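Local coordinates for lipoprotein (Paraburkholderia phytofirmans, PDB 5T11), which forms a dodecameric periplasmic lipoprotein assembly that, as its Pseudomonas relative PelC does, probably guides Pel polysaccharide export across the outer membrane, at residues W99-K102 / E108-V111; G131-W136 / S142-S147; A22-A27 / D77-W82; F115-V120 / A124-A129; I42-L47 / A53-A58. The protein carries 1 engineered substitution. One frame throughout, in Å; residues are numbered along the deposited sequence.

Interaction 1 (W99-K102 / E108-V111); sequences WRYK and EPVV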
# COMPACT_ATOMS: atom_id res chain seq x y z
N TRP B 99 -22.46 11.90 -12.85
CA TRP B 99 -22.87 12.44 -11.56
C TRP B 99 -21.73 12.23 -10.57
O TRP B 99 -21.77 11.30 -9.76
CB TRP B 99 -24.14 11.74 -11.09
CG TRP B 99 -24.90 12.31 -9.90
CD1 TRP B 99 -24.51 12.30 -8.59
CD2 TRP B 99 -26.22 12.90 -9.92
NE1 TRP B 99 -25.49 12.86 -7.80
CE2 TRP B 99 -26.54 13.25 -8.59
CE3 TRP B 99 -27.13 13.19 -10.94
CZ2 TRP B 99 -27.76 13.86 -8.25
CZ3 TRP B 99 -28.34 13.80 -10.60
CH2 TRP B 99 -28.64 14.12 -9.26
N ARG B 100 -20.69 13.05 -10.65
CA ARG B 100 -19.49 12.82 -9.84
C ARG B 100 -18.75 14.14 -9.69
O ARG B 100 -19.04 15.12 -10.40
CB ARG B 100 -18.58 11.77 -10.49
CG ARG B 100 -18.04 12.22 -11.87
CD ARG B 100 -16.98 11.27 -12.43
NE ARG B 100 -15.80 11.21 -11.56
CZ ARG B 100 -14.66 10.60 -11.88
NH1 ARG B 100 -14.54 9.98 -13.06
NH2 ARG B 100 -13.65 10.61 -11.03
N TYR B 101 -17.79 14.16 -8.77
CA TYR B 101 -16.72 15.15 -8.84
C TYR B 101 -15.62 14.56 -9.70
O TYR B 101 -15.32 13.36 -9.60
CB TYR B 101 -16.17 15.52 -7.46
CG TYR B 101 -17.18 16.20 -6.54
CD1 TYR B 101 -17.40 17.58 -6.62
CD2 TYR B 101 -17.92 15.47 -5.60
CE1 TYR B 101 -18.32 18.21 -5.80
CE2 TYR B 101 -18.86 16.11 -4.77
CZ TYR B 101 -19.05 17.48 -4.88
OH TYR B 101 -19.97 18.14 -4.08
N LYS B 102 -15.04 15.38 -10.57
CA LYS B 102 -13.85 14.93 -11.26
C LYS B 102 -12.73 14.71 -10.23
O LYS B 102 -12.81 15.17 -9.09
CB LYS B 102 -13.43 15.93 -12.35
CG LYS B 102 -14.40 15.92 -13.57
CD LYS B 102 -14.27 17.17 -14.48
CE LYS B 102 -12.88 17.40 -14.99
NZ LYS B 102 -12.89 18.43 -16.12
N GLU B 108 -14.00 19.43 -10.03
CA GLU B 108 -15.29 20.07 -10.21
C GLU B 108 -16.42 19.05 -10.35
O GLU B 108 -16.22 17.95 -10.87
CB GLU B 108 -15.26 20.99 -11.44
CG GLU B 108 -14.97 20.30 -12.76
CD GLU B 108 -13.49 20.35 -13.14
OE1 GLU B 108 -12.62 20.19 -12.25
OE2 GLU B 108 -13.19 20.56 -14.34
N PRO B 109 -17.62 19.40 -9.89
CA PRO B 109 -18.78 18.53 -10.12
C PRO B 109 -19.21 18.54 -11.58
O PRO B 109 -19.12 19.56 -12.27
CB PRO B 109 -19.87 19.15 -9.23
CG PRO B 109 -19.48 20.61 -9.11
CD PRO B 109 -17.96 20.59 -9.09
N VAL B 110 -19.69 17.39 -12.05
CA VAL B 110 -20.17 17.23 -13.42
C VAL B 110 -21.42 16.37 -13.39
O VAL B 110 -21.48 15.35 -12.69
CB VAL B 110 -19.08 16.62 -14.33
CG1 VAL B 110 -17.91 17.59 -14.53
CG2 VAL B 110 -18.54 15.35 -13.73
N VAL B 111 -22.43 16.76 -14.18
CA VAL B 111 -23.73 16.08 -14.21
C VAL B 111 -24.19 15.93 -15.66
O VAL B 111 -24.15 16.90 -16.43
CB VAL B 111 -24.80 16.85 -13.41
CG1 VAL B 111 -26.17 16.16 -13.51
CG2 VAL B 111 -24.37 16.99 -11.94
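Trp99, Arg100 and Tyr101 pair with Val111, Val110 and Pro109 in an antiparallel ladder, the turn end of the beta hairpin of strands 90-99 and 109-119. Backbone bonds define the register. Arg100 and Val110 are the hydrogen-bonded pair: Val110 N reaches Arg100 O at 2.9 Å, and the return bond from Arg100 N to Val110 O measures 3.2 Å. Beyond Pro109, whose nitrogen has no hydrogen to give, Lys102 N closes the ladder on Glu108 O at 2.8 Å with an almost straight N-H...O angle of 173°.

Apolar contacts follow the alternation of side chains. Trp99 and Val111 lie side by side on one face, Trp99 CE3 being 4.0 Å from Val111 CG1, and helices 35-49 and 141-152 pack against the indole. On that same face the Tyr101 ring slants across Pro109, with Tyr101 CE1 3.9 Å from Pro109 CB; its hydroxyl is bonded to Glu98 of a third subunit. On the other face Arg100 CG runs alongside Val110 CG2.

Charge completes the contact. The Lys102 chain bends at chi3 (56°) and brings its ammonium to Glu108, whose carboxylate also forms a salt bridge with Arg138 of the second subunit, so the pair sits at a subunit interface. Lys102 NZ meets Glu108 OE2 at 2.8 Å, from above the carboxylate plane.

Interaction 2 (G131-W136 / S142-S147); sequences GTRTGW and SSVATS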
# COMPACT_ATOMS: atom_id res chain seq x y z
N GLY B 131 -29.46 17.12 -20.73
CA GLY B 131 -28.79 18.26 -20.14
C GLY B 131 -27.46 17.85 -19.53
O GLY B 131 -27.36 16.75 -18.97
N THR B 132 -26.44 18.69 -19.65
CA THR B 132 -25.15 18.44 -19.00
C THR B 132 -24.68 19.74 -18.38
O THR B 132 -25.04 20.83 -18.84
CB THR B 132 -24.07 17.92 -19.98
OG1 THR B 132 -23.72 18.95 -20.92
CG2 THR B 132 -24.56 16.68 -20.74
N ARG B 133 -23.85 19.63 -17.33
CA ARG B 133 -23.29 20.83 -16.72
C ARG B 133 -22.00 20.51 -15.98
O ARG B 133 -21.85 19.42 -15.41
CB ARG B 133 -24.30 21.50 -15.77
CG ARG B 133 -23.81 22.83 -15.21
CD ARG B 133 -24.91 23.55 -14.46
NE ARG B 133 -25.99 23.94 -15.35
CZ ARG B 133 -27.06 24.63 -14.96
NH1 ARG B 133 -27.18 24.99 -13.70
NH2 ARG B 133 -28.00 24.95 -15.84
N THR B 134 -21.09 21.48 -15.98
CA THR B 134 -19.84 21.45 -15.23
C THR B 134 -19.80 22.65 -14.30
O THR B 134 -19.94 23.80 -14.75
CB THR B 134 -18.64 21.49 -16.19
OG1 THR B 134 -18.77 20.47 -17.18
CG2 THR B 134 -17.33 21.29 -15.43
N GLY B 135 -19.60 22.40 -12.99
CA GLY B 135 -19.41 23.47 -12.02
C GLY B 135 -17.96 23.93 -11.97
O GLY B 135 -17.11 23.46 -12.72
N TRP B 136 -17.68 24.90 -11.09
CA TRP B 136 -16.26 25.18 -10.85
C TRP B 136 -15.81 24.37 -9.63
O TRP B 136 -16.59 23.65 -9.01
CB TRP B 136 -15.97 26.68 -10.67
CG TRP B 136 -14.40 26.99 -10.54
CD1 TRP B 136 -13.44 26.94 -11.54
CD2 TRP B 136 -13.69 27.36 -9.34
NE1 TRP B 136 -12.20 27.27 -11.03
CE2 TRP B 136 -12.33 27.54 -9.69
CE3 TRP B 136 -14.07 27.57 -8.02
CZ2 TRP B 136 -11.36 27.89 -8.74
CZ3 TRP B 136 -13.11 27.93 -7.09
CH2 TRP B 136 -11.77 28.09 -7.46
N SER B 142 -24.57 18.41 -5.67
CA SER B 142 -26.02 18.50 -5.61
C SER B 142 -26.53 19.87 -6.06
O SER B 142 -27.61 19.95 -6.67
CB SER B 142 -26.53 18.16 -4.20
OG SER B 142 -25.98 19.02 -3.20
N SER B 143 -25.80 20.96 -5.80
CA SER B 143 -26.23 22.26 -6.34
C SER B 143 -26.26 22.23 -7.86
O SER B 143 -27.22 22.69 -8.49
CB SER B 143 -25.30 23.38 -5.85
OG SER B 143 -25.58 23.72 -4.51
N VAL B 144 -25.21 21.68 -8.49
CA VAL B 144 -25.17 21.61 -9.94
C VAL B 144 -26.30 20.72 -10.46
O VAL B 144 -27.01 21.09 -11.40
CB VAL B 144 -23.79 21.13 -10.42
CG1 VAL B 144 -23.85 20.79 -11.89
CG2 VAL B 144 -22.74 22.21 -10.18
N ALA B 145 -26.47 19.55 -9.86
CA ALA B 145 -27.52 18.64 -10.33
C ALA B 145 -28.92 19.26 -10.20
O ALA B 145 -29.75 19.13 -11.10
CB ALA B 145 -27.44 17.33 -9.55
N THR B 146 -29.19 19.94 -9.07
CA THR B 146 -30.53 20.47 -8.87
C THR B 146 -30.81 21.62 -9.84
O THR B 146 -31.87 21.68 -10.46
CB THR B 146 -30.71 20.95 -7.42
OG1 THR B 146 -29.69 21.91 -7.11
CG2 THR B 146 -30.63 19.77 -6.44
N SER B 147 -29.84 22.53 -9.98
CA SER B 147 -29.96 23.63 -10.92
C SER B 147 -30.17 23.13 -12.35
O SER B 147 -30.97 23.70 -13.11
CB SER B 147 -28.71 24.51 -10.83
OG SER B 147 -28.82 25.70 -11.58
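Strand 131-134 and the following Gly135 approach helix 142-147 most closely at Gly135 and Val144, whose CA atoms are 6.4 Å apart. Val144 bridges this distance. Its two methyls divide the work: CG2 rests on Gly135 CA at 4.0 Å, where the glycine has no side chain to obstruct it, while CG1 lies against the aliphatic part of Arg133, 3.9 Å from Arg133 CG. The arginine crosses the valine at a slant, so that CB, CG and CD all border the same methyl.

This is helix-on-sheet packing, in which helix 141-152 lies against a face of the mixed sheet. Val144 also touches Pro109 and Val111 of the adjacent strand 109-119, and Arg133 shares a backbone hydrogen bond with Val111.

Further out the contact turns polar. With CG opposite the backbone nitrogen (chi1 -175°) and a bend at chi3 (-65°), Arg133 carries its guanidinium past Val144 to the next turn of the helix. There NH1 donates to Ser147 OG at 2.8 Å; the hydroxyl oxygen lies at the guanidinium edge, close to its plane, although the N-H...O angle of 131° makes the bond distinctly bent.

Interaction 3 (A22-A27 / D77-W82); sequences AVVSIA and DKAMEW. Engineered in segment 77-82: Met80 (natural residue Leu).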
# COMPACT_ATOMS: atom_id res chain seq x y z
N ALA B 22 -46.24 10.28 -12.92
CA ALA B 22 -45.45 9.35 -12.13
C ALA B 22 -44.00 9.44 -12.59
O ALA B 22 -43.72 9.42 -13.79
CB ALA B 22 -45.96 7.92 -12.28
N VAL B 23 -43.08 9.56 -11.63
CA VAL B 23 -41.64 9.49 -11.91
C VAL B 23 -41.21 8.04 -11.70
O VAL B 23 -41.41 7.47 -10.63
CB VAL B 23 -40.84 10.44 -11.01
CG1 VAL B 23 -39.33 10.23 -11.22
CG2 VAL B 23 -41.25 11.89 -11.27
N VAL B 24 -40.64 7.45 -12.75
CA VAL B 24 -40.35 6.02 -12.80
C VAL B 24 -38.87 5.83 -13.08
O VAL B 24 -38.33 6.42 -14.02
CB VAL B 24 -41.21 5.33 -13.87
CG1 VAL B 24 -40.56 4.05 -14.35
CG2 VAL B 24 -42.61 5.07 -13.35
N SER B 25 -38.22 5.00 -12.25
CA SER B 25 -36.90 4.41 -12.45
C SER B 25 -36.00 5.17 -13.41
O SER B 25 -35.97 4.90 -14.61
CB SER B 25 -37.02 2.97 -12.95
OG SER B 25 -37.51 2.94 -14.28
N ILE B 26 -35.28 6.15 -12.87
CA ILE B 26 -34.22 6.80 -13.62
C ILE B 26 -32.96 5.95 -13.50
O ILE B 26 -32.47 5.72 -12.39
CB ILE B 26 -34.00 8.23 -13.10
CG1 ILE B 26 -35.29 9.04 -13.38
CG2 ILE B 26 -32.72 8.82 -13.72
CD1 ILE B 26 -35.24 10.50 -12.95
N ALA B 27 -32.46 5.46 -14.63
CA ALA B 27 -31.35 4.53 -14.64
C ALA B 27 -30.06 5.22 -14.20
O ALA B 27 -29.87 6.42 -14.39
CB ALA B 27 -31.18 3.93 -16.04
N ASP B 77 -40.58 -3.08 -15.87
CA ASP B 77 -41.87 -2.71 -16.42
C ASP B 77 -43.00 -2.85 -15.40
O ASP B 77 -44.17 -2.64 -15.76
CB ASP B 77 -42.18 -3.54 -17.67
CG ASP B 77 -41.72 -4.98 -17.54
OD1 ASP B 77 -40.75 -5.23 -16.79
OD2 ASP B 77 -42.33 -5.86 -18.19
N LYS B 78 -42.68 -3.21 -14.16
CA LYS B 78 -43.69 -3.19 -13.10
C LYS B 78 -43.89 -1.80 -12.52
O LYS B 78 -44.93 -1.54 -11.92
CB LYS B 78 -43.34 -4.20 -12.00
CG LYS B 78 -41.90 -4.16 -11.46
CD LYS B 78 -41.65 -5.32 -10.48
CE LYS B 78 -40.22 -5.35 -9.92
NZ LYS B 78 -40.06 -4.54 -8.67
N ALA B 79 -42.92 -0.90 -12.68
CA ALA B 79 -43.16 0.50 -12.36
C ALA B 79 -44.15 1.12 -13.34
O ALA B 79 -44.93 2.01 -12.96
CB ALA B 79 -41.85 1.28 -12.35
N MSE B 80 -44.16 0.66 -14.59
CA MSE B 80 -45.17 1.05 -15.57
C MSE B 80 -46.57 0.61 -15.14
O MSE B 80 -47.53 1.38 -15.20
CB MSE B 80 -44.85 0.48 -16.94
CG MSE B 80 -43.63 1.09 -17.58
SE MSE B 80 -43.82 3.03 -17.71
CE MSE B 80 -41.96 3.49 -18.11
N GLU B 81 -46.68 -0.66 -14.72
CA GLU B 81 -47.95 -1.14 -14.19
C GLU B 81 -48.39 -0.31 -12.99
O GLU B 81 -49.56 0.06 -12.87
CB GLU B 81 -47.86 -2.62 -13.83
N TRP B 82 -47.45 0.02 -12.10
CA TRP B 82 -47.76 0.88 -10.96
C TRP B 82 -48.30 2.23 -11.41
O TRP B 82 -49.28 2.73 -10.85
CB TRP B 82 -46.52 1.07 -10.09
CG TRP B 82 -46.76 1.96 -8.90
CD1 TRP B 82 -47.22 1.58 -7.67
CD2 TRP B 82 -46.57 3.38 -8.83
NE1 TRP B 82 -47.32 2.67 -6.84
CE2 TRP B 82 -46.93 3.79 -7.53
CE3 TRP B 82 -46.13 4.34 -9.75
CZ2 TRP B 82 -46.86 5.12 -7.12
CZ3 TRP B 82 -46.07 5.66 -9.34
CH2 TRP B 82 -46.43 6.04 -8.04
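Val24 and Ala79 form the centre of an apolar contact between strand 22-27 and helix 78-82, whose axes come within 8.5 Å and run antiparallel at 169°. The methyl-to-methyl contacts rest on Val24, which straddles Ala79: CG1 is 3.7 Å from the alanine CB and CG2 is 4.0 Å from it. The small alanine side chain lets the backbones approach to 6.2 Å between these two CA atoms, the nearest such pair along the strand.

A longer chain flanks this centre. The engineered selenomethionine Met80 starts out away from the strand, then folds back through its bend at chi2 (-57°), so its terminal CE lies 4.1 Å from Val24 CG1, roughly perpendicular to the valine. It also touches Val91 and Ile118.

The aromatic contact lies one helical turn beyond Ala79. Trp82 extends its six-membered ring to Ala22, whose CB meets Trp82 CZ3 at 3.7 Å near the ring plane, an edge approach. Ala58 and Pro59 border the same indole.

Helix 78-85 thus packs against strand 21-28 of the mixed sheet, an alpha/beta arrangement consistent with the protein's assignment to the LpoB family of the TolB_N clan.

Interaction 4 (F115-V120 / A124-A129); sequences FELIDV and AVVWSA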
# COMPACT_ATOMS: atom_id res chain seq x y z
N PHE B 115 -33.95 12.69 -20.05
CA PHE B 115 -35.32 12.49 -19.56
C PHE B 115 -36.25 12.22 -20.73
O PHE B 115 -36.05 12.73 -21.84
CB PHE B 115 -35.86 13.72 -18.80
CG PHE B 115 -35.25 13.93 -17.44
CD1 PHE B 115 -35.69 13.18 -16.34
CD2 PHE B 115 -34.28 14.90 -17.24
CE1 PHE B 115 -35.14 13.38 -15.08
CE2 PHE B 115 -33.72 15.10 -15.98
CZ PHE B 115 -34.15 14.34 -14.90
N GLU B 116 -37.30 11.42 -20.46
CA GLU B 116 -38.39 11.19 -21.41
C GLU B 116 -39.71 11.32 -20.66
O GLU B 116 -39.84 10.87 -19.52
CB GLU B 116 -38.34 9.79 -22.07
CG GLU B 116 -37.09 9.46 -22.84
CD GLU B 116 -36.00 8.87 -21.96
OE1 GLU B 116 -36.33 8.10 -21.03
OE2 GLU B 116 -34.81 9.18 -22.20
N LEU B 117 -40.70 11.93 -21.31
CA LEU B 117 -42.06 11.97 -20.81
C LEU B 117 -42.92 11.06 -21.67
O LEU B 117 -43.02 11.27 -22.89
CB LEU B 117 -42.62 13.40 -20.80
CG LEU B 117 -43.96 13.53 -20.07
CD1 LEU B 117 -43.73 13.38 -18.57
CD2 LEU B 117 -44.62 14.86 -20.40
N ILE B 118 -43.55 10.07 -21.05
CA ILE B 118 -44.30 9.04 -21.77
C ILE B 118 -45.79 9.22 -21.51
O ILE B 118 -46.22 9.41 -20.37
CB ILE B 118 -43.82 7.63 -21.36
CG1 ILE B 118 -42.36 7.44 -21.80
CG2 ILE B 118 -44.73 6.57 -21.97
CD1 ILE B 118 -41.55 6.53 -20.90
N ASP B 119 -46.58 9.19 -22.59
CA ASP B 119 -48.04 9.15 -22.53
C ASP B 119 -48.46 7.78 -22.02
O ASP B 119 -48.21 6.77 -22.68
CB ASP B 119 -48.62 9.45 -23.91
CG ASP B 119 -50.15 9.56 -23.91
OD1 ASP B 119 -50.84 8.81 -23.20
OD2 ASP B 119 -50.67 10.41 -24.67
N VAL B 120 -49.12 7.73 -20.86
CA VAL B 120 -49.44 6.43 -20.27
C VAL B 120 -50.45 5.69 -21.13
O VAL B 120 -50.35 4.47 -21.30
CB VAL B 120 -49.92 6.61 -18.81
CG1 VAL B 120 -50.41 5.29 -18.24
CG2 VAL B 120 -48.79 7.14 -17.93
N ALA B 124 -46.39 6.34 -25.95
CA ALA B 124 -45.59 7.19 -26.82
C ALA B 124 -44.74 8.16 -26.02
O ALA B 124 -45.21 8.79 -25.07
CB ALA B 124 -46.51 7.97 -27.78
N VAL B 125 -43.47 8.30 -26.41
CA VAL B 125 -42.63 9.38 -25.90
C VAL B 125 -43.11 10.69 -26.52
O VAL B 125 -43.01 10.89 -27.73
CB VAL B 125 -41.15 9.14 -26.21
CG1 VAL B 125 -40.33 10.38 -25.84
CG2 VAL B 125 -40.63 7.92 -25.45
N VAL B 126 -43.67 11.58 -25.69
CA VAL B 126 -44.22 12.84 -26.19
C VAL B 126 -43.29 14.01 -25.95
O VAL B 126 -43.55 15.11 -26.48
CB VAL B 126 -45.61 13.13 -25.57
CG1 VAL B 126 -46.62 12.02 -25.94
CG2 VAL B 126 -45.51 13.30 -24.05
N TRP B 127 -42.20 13.82 -25.22
CA TRP B 127 -41.24 14.88 -24.93
C TRP B 127 -39.99 14.22 -24.38
O TRP B 127 -40.07 13.19 -23.70
CB TRP B 127 -41.81 15.89 -23.93
CG TRP B 127 -40.88 16.97 -23.47
CD1 TRP B 127 -40.78 18.23 -23.98
CD2 TRP B 127 -39.94 16.89 -22.39
NE1 TRP B 127 -39.83 18.94 -23.29
CE2 TRP B 127 -39.30 18.15 -22.31
CE3 TRP B 127 -39.58 15.89 -21.49
CZ2 TRP B 127 -38.30 18.42 -21.36
CZ3 TRP B 127 -38.58 16.16 -20.54
CH2 TRP B 127 -37.96 17.41 -20.49
N SER B 128 -38.84 14.80 -24.69
CA SER B 128 -37.58 14.29 -24.15
C SER B 128 -36.56 15.40 -24.18
O SER B 128 -36.72 16.41 -24.87
CB SER B 128 -37.09 13.07 -24.95
OG SER B 128 -36.90 13.38 -26.32
N ALA B 129 -35.49 15.21 -23.40
CA ALA B 129 -34.45 16.23 -23.30
C ALA B 129 -33.20 15.63 -22.68
O ALA B 129 -33.23 14.59 -22.02
CB ALA B 129 -34.92 17.43 -22.47
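A classic beta bulge interrupts the antiparallel hairpin of strands 109-119 and 125-134, where Val126 and Trp127 both face Leu117. The evidence is in the backbone bonds: Leu117 N donates to Trp127 O at 2.8 Å, with an N-H...O angle of 178°, whereas Leu117 O accepts from Val126 N at 2.9 Å. The register therefore slips by one residue, and the ladder ends toward the turn with Asp119 N bonded to Ala124 O. At the other end Phe115 and Ala129 exchange a regular pair of bonds.

On the face of Phe115, Leu117 and Trp127, a chi1 of 176° swings the indole out along strand 109-119: Trp127 CE3 is 4.0 Å from Leu117 CB and Trp127 CZ3 is 4.0 Å from Phe115 CB, both contacts oblique to the ring. Leu153, Pro155 and Leu156 also meet this indole. On the other face Ile118 CG1 slants past Val125 CG2, while the Glu116 chain passes Ser128 and meets Asn45 of the second subunit.

Val126, the extra residue of the bulge, spreads its two methyls along the opposing strand. CG2 lies 4.1 Å from Leu117 CD2, and CG1 lies 3.8 Å from Asp119 CB.

Interaction 5 (I42-L47 / A53-A58); sequences IAANTL and ADVRIA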
# COMPACT_ATOMS: atom_id res chain seq x y z
N ILE B 42 -35.07 14.82 -6.94
CA ILE B 42 -34.95 16.20 -7.41
C ILE B 42 -35.96 16.46 -8.52
O ILE B 42 -36.63 17.50 -8.53
CB ILE B 42 -33.50 16.49 -7.87
CG1 ILE B 42 -32.54 16.43 -6.69
CG2 ILE B 42 -33.42 17.88 -8.53
CD1 ILE B 42 -31.05 16.23 -7.10
N ALA B 43 -36.12 15.50 -9.43
CA ALA B 43 -37.02 15.72 -10.57
C ALA B 43 -38.47 15.83 -10.11
O ALA B 43 -39.21 16.69 -10.59
CB ALA B 43 -36.88 14.59 -11.60
N ALA B 44 -38.87 14.97 -9.16
CA ALA B 44 -40.23 15.04 -8.63
C ALA B 44 -40.52 16.41 -8.03
O ALA B 44 -41.56 17.02 -8.31
CB ALA B 44 -40.47 13.93 -7.60
N ASN B 45 -39.60 16.91 -7.19
CA ASN B 45 -39.82 18.22 -6.58
C ASN B 45 -39.82 19.33 -7.63
O ASN B 45 -40.58 20.29 -7.51
CB ASN B 45 -38.77 18.49 -5.50
CG ASN B 45 -39.21 17.97 -4.12
OD1 ASN B 45 -40.15 17.18 -4.00
ND2 ASN B 45 -38.53 18.44 -3.07
N THR B 46 -38.98 19.21 -8.67
CA THR B 46 -38.94 20.22 -9.71
C THR B 46 -40.27 20.32 -10.45
O THR B 46 -40.84 21.40 -10.60
CB THR B 46 -37.79 19.92 -10.69
OG1 THR B 46 -36.54 19.89 -9.98
CG2 THR B 46 -37.71 20.98 -11.79
N LEU B 47 -40.79 19.17 -10.91
CA LEU B 47 -42.11 19.13 -11.52
C LEU B 47 -43.17 19.76 -10.62
O LEU B 47 -44.08 20.44 -11.10
CB LEU B 47 -42.51 17.69 -11.85
CG LEU B 47 -41.76 16.95 -12.96
CD1 LEU B 47 -42.32 15.53 -13.07
CD2 LEU B 47 -41.86 17.70 -14.29
N ALA B 53 -49.52 19.47 -9.65
CA ALA B 53 -49.97 19.21 -8.28
C ALA B 53 -49.67 17.78 -7.83
O ALA B 53 -49.04 17.57 -6.79
CB ALA B 53 -51.47 19.51 -8.16
N ASP B 54 -50.11 16.78 -8.60
CA ASP B 54 -50.01 15.37 -8.20
C ASP B 54 -48.84 14.74 -8.94
O ASP B 54 -48.96 14.40 -10.13
CB ASP B 54 -51.32 14.63 -8.49
CG ASP B 54 -51.34 13.22 -7.93
OD1 ASP B 54 -50.31 12.76 -7.38
OD2 ASP B 54 -52.39 12.56 -8.04
N VAL B 55 -47.72 14.58 -8.24
CA VAL B 55 -46.50 13.96 -8.75
C VAL B 55 -46.03 12.92 -7.74
O VAL B 55 -45.86 13.25 -6.56
CB VAL B 55 -45.38 14.99 -8.99
CG1 VAL B 55 -44.14 14.31 -9.50
CG2 VAL B 55 -45.85 16.08 -9.96
N ARG B 56 -45.82 11.68 -8.19
CA ARG B 56 -45.45 10.59 -7.29
C ARG B 56 -44.31 9.78 -7.90
O ARG B 56 -44.26 9.58 -9.11
CB ARG B 56 -46.64 9.65 -7.01
N ILE B 57 -43.40 9.33 -7.03
CA ILE B 57 -42.28 8.47 -7.42
C ILE B 57 -42.69 7.02 -7.22
O ILE B 57 -43.09 6.63 -6.11
CB ILE B 57 -41.03 8.80 -6.59
CG1 ILE B 57 -40.62 10.27 -6.76
CG2 ILE B 57 -39.90 7.84 -6.95
CD1 ILE B 57 -39.46 10.68 -5.86
N ALA B 58 -42.56 6.22 -8.27
CA ALA B 58 -42.82 4.79 -8.15
C ALA B 58 -41.84 4.15 -7.16
O ALA B 58 -40.67 4.53 -7.09
CB ALA B 58 -42.71 4.11 -9.51
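Val55 presents a forked bump to the helix, its two methyls directed at Ala44 and Leu47, residues one turn apart. CG1 settles over the backbone of Ala44, 3.9 Å from its carbonyl O and 4.1 Å from its CA, and lies slightly farther from the alanine CB. The other methyl, CG2, reaches Leu47 CB at 4.2 Å. Leu47 and Val55 meet almost at right angles, and leucine CD1 comes beside Val55 CG1, so that CG1 lies in the angle between Ala44 and Leu47.

Such packing belongs to the beta-alpha-beta unit of strand 21-28, helix 35-49 and strand 55-57, in which the two strands are parallel neighbours in the sheet. The segment axes of helix 42-47 and strand 55-57 run antiparallel at 174° and come within 8.4 Å. Short side chains permit that spacing, the Ala44 and Val55 CA atoms being 6.4 Å apart.

The second bump belongs to Ala44 itself. Its CB lies against the outer branch of Ile57, 3.8 Å from both CG1 and CD1. Ile57 starts off to one side of the helix, but with CG1 opposite the carbonyl carbon (chi1 -58°) and chi2 extended (174°), both CG1 and CD1 end against the alanine methyl. Leu92 of strand 90-99 touches Leu47 from the sheet, while Arg48 donates a hydrogen bond to Val55 O.

From the N terminus, strand 21-28 enters interaction 3 first, whose loop closes only at helix 78-85. Interaction 5 falls within that long loop, linking helix 35-49 to strand 55-57; the two contacts join where Val23 bonds to Arg56 and Ala58. The remaining three follow in series, with none crossing: interaction 1 closes the turn from strand 90-99 to 109-119, interaction 4 the turn to strand 125-134, and interaction 2 the connection to helix 141-152. Interactions 1 and 4 occupy opposite ends of strand 109-119, their centres about 26 Å apart. Ile42 touches both Trp99 and Thr146, connecting interaction 5 with interactions 1 and 2.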